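Local coordinates for protein BAG family molecular chaperone regulator 2 (Arabidopsis thaliana, PDB 4HWD) that probably acts as a co-chaperone that binds the ATPase domain of HSP70/HSC70 through its BAG domain and regulates programmed cell death and stress responses, at residues G21-F26 with E80-L85. Sequence-based numbering, arbitrary orientation.
Sequences GQLSAF and EALDLL
Leu23 reaches across to Leu82 and Leu85 where the first and last helices of the BAG-domain three-helix bundle, 2-31 and 63-89, run side by side in the same direction. The two short segments keep 11.0 Å between their axes at an angle of 28°, a spacing filled by apolar side chains. Packing is tightest around one methyl: Leu23 CD1 lies 3.6 Å from Leu85 CD1 and 4.0 Å from Leu82 CD1, so it touches two leucines about one helical turn apart on the facing helix. With CG anti to its backbone N (chi1 172°), Leu23 brings its methyls to the facing helix, although its CA–CB bond points to the side of it rather than at it. The other branch meets a looser border, where Leu23 CD2 comes no closer than 4.5 Å to the CB of Ala81, which is partly exposed. Helix 38-57 completes the bundle, with Leu48 against Leu82. The Phe26 side chain also packs against this middle helix, at Leu41 and Leu44, while one face of its ring carries the amide of its own helix neighbour Gln22, whose NE2 sits 3.2 Å over the ring plane, nearer its periphery than its centre. Toward helix 63-89, Phe26 offers its methylene instead, CB resting 4.0 Å from Leu85 CD1, the same methyl that Leu23 touches.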
loop_
_atom_site.group_PDB
_atom_site.type_symbol
_atom_site.label_atom_id
_atom_site.label_comp_id
_atom_site.label_asym_id
_atom_site.label_seq_id
_atom_site.Cartn_x
_atom_site.Cartn_y
_atom_site.Cartn_z
ATOM N N GLY A 21 -1.520 -1.687 7.994
ATOM C CA GLY A 21 -1.918 -2.256 9.262
ATOM C C GLY A 21 -2.342 -3.691 9.039
ATOM O O GLY A 21 -2.024 -4.566 9.842
ATOM N N GLN A 22 -3.066 -3.940 7.949
ATOM C CA GLN A 22 -3.502 -5.298 7.658
ATOM C C GLN A 22 -2.298 -6.155 7.268
ATOM O O GLN A 22 -2.228 -7.327 7.625
ATOM C CB GLN A 22 -4.541 -5.312 6.538
ATOM C CG GLN A 22 -5.125 -6.684 6.292
ATOM C CD GLN A 22 -5.716 -7.281 7.552
ATOM O OE1 GLN A 22 -6.572 -6.678 8.189
ATOM N NE2 GLN A 22 -5.258 -8.471 7.917
ATOM N N LEU A 23 -1.353 -5.570 6.538
ATOM C CA LEU A 23 -0.142 -6.297 6.141
ATOM C C LEU A 23 0.676 -6.666 7.381
ATOM O O LEU A 23 1.211 -7.767 7.474
ATOM C CB LEU A 23 0.708 -5.437 5.211
ATOM C CG LEU A 23 2.107 -5.940 4.833
ATOM C CD1 LEU A 23 2.022 -7.212 3.988
ATOM C CD2 LEU A 23 2.829 -4.833 4.077
ATOM N N SER A 24 0.760 -5.741 8.335
ATOM C CA SER A 24 1.507 -5.975 9.572
ATOM C C SER A 24 0.889 -7.146 10.342
ATOM O O SER A 24 1.604 -7.958 10.936
ATOM C CB SER A 24 1.515 -4.703 10.433
ATOM O OG SER A 24 2.343 -4.847 11.575
ATOM N N ALA A 25 -0.440 -7.238 10.319
ATOM C CA ALA A 25 -1.137 -8.332 10.986
ATOM C C ALA A 25 -0.804 -9.659 10.297
ATOM O O ALA A 25 -0.532 -10.658 10.969
ATOM C CB ALA A 25 -2.637 -8.094 10.965
ATOM N N PHE A 26 -0.834 -9.671 8.963
ATOM C CA PHE A 26 -0.511 -10.880 8.205
ATOM C C PHE A 26 0.947 -11.238 8.444
ATOM O O PHE A 26 1.289 -12.403 8.599
ATOM C CB PHE A 26 -0.715 -10.685 6.692
ATOM C CG PHE A 26 -2.156 -10.651 6.258
ATOM C CD1 PHE A 26 -3.154 -11.233 7.033
ATOM C CD2 PHE A 26 -2.505 -10.091 5.032
ATOM C CE1 PHE A 26 -4.482 -11.256 6.593
ATOM C CE2 PHE A 26 -3.827 -10.111 4.585
ATOM C CZ PHE A 26 -4.818 -10.700 5.370
ATOM N N GLU A 80 6.301 -5.332 -2.290
ATOM C CA GLU A 80 7.451 -6.227 -2.294
ATOM C C GLU A 80 7.495 -7.080 -1.019
ATOM O O GLU A 80 7.891 -8.246 -1.070
ATOM C CB GLU A 80 8.739 -5.411 -2.463
ATOM C CG GLU A 80 8.702 -4.538 -3.723
ATOM C CD GLU A 80 9.880 -3.579 -3.851
ATOM O OE1 GLU A 80 10.314 -3.001 -2.830
ATOM O OE2 GLU A 80 10.358 -3.386 -4.987
ATOM N N ALA A 81 7.084 -6.515 0.117
ATOM C CA ALA A 81 7.064 -7.281 1.363
ATOM C C ALA A 81 5.991 -8.358 1.238
ATOM O O ALA A 81 6.197 -9.509 1.632
ATOM C CB ALA A 81 6.754 -6.365 2.564
ATOM N N LEU A 82 4.847 -7.977 0.678
ATOM C CA LEU A 82 3.738 -8.898 0.495
ATOM C C LEU A 82 4.136 -10.019 -0.466
ATOM O O LEU A 82 3.679 -11.156 -0.320
ATOM C CB LEU A 82 2.504 -8.138 -0.023
ATOM C CG LEU A 82 1.169 -8.891 -0.143
ATOM C CD1 LEU A 82 0.902 -9.736 1.103
ATOM C CD2 LEU A 82 0.050 -7.876 -0.339
ATOM N N ASP A 83 4.975 -9.708 -1.453
ATOM C CA ASP A 83 5.432 -10.746 -2.389
ATOM C C ASP A 83 6.169 -11.829 -1.603
ATOM O O ASP A 83 6.063 -13.021 -1.905
ATOM C CB ASP A 83 6.397 -10.184 -3.438
ATOM C CG ASP A 83 5.719 -9.271 -4.437
ATOM O OD1 ASP A 83 4.556 -9.537 -4.808
ATOM O OD2 ASP A 83 6.368 -8.294 -4.866
ATOM N N LEU A 84 6.937 -11.406 -0.604
ATOM C CA LEU A 84 7.684 -12.346 0.222
ATOM C C LEU A 84 6.773 -13.091 1.193
ATOM O O LEU A 84 7.054 -14.235 1.555
ATOM C CB LEU A 84 8.810 -11.618 0.961
ATOM C CG LEU A 84 10.073 -11.397 0.110
ATOM C CD1 LEU A 84 9.703 -10.736 -1.210
ATOM C CD2 LEU A 84 11.091 -10.541 0.868
ATOM N N LEU A 85 5.685 -12.453 1.623
ATOM C CA LEU A 85 4.747 -13.129 2.520
ATOM C C LEU A 85 4.023 -14.238 1.758
ATOM O O LEU A 85 3.737 -15.295 2.315
ATOM C CB LEU A 85 3.709 -12.152 3.105
ATOM C CG LEU A 85 4.148 -11.208 4.236
ATOM C CD1 LEU A 85 2.921 -10.607 4.919
ATOM C CD2 LEU A 85 4.969 -11.985 5.251
#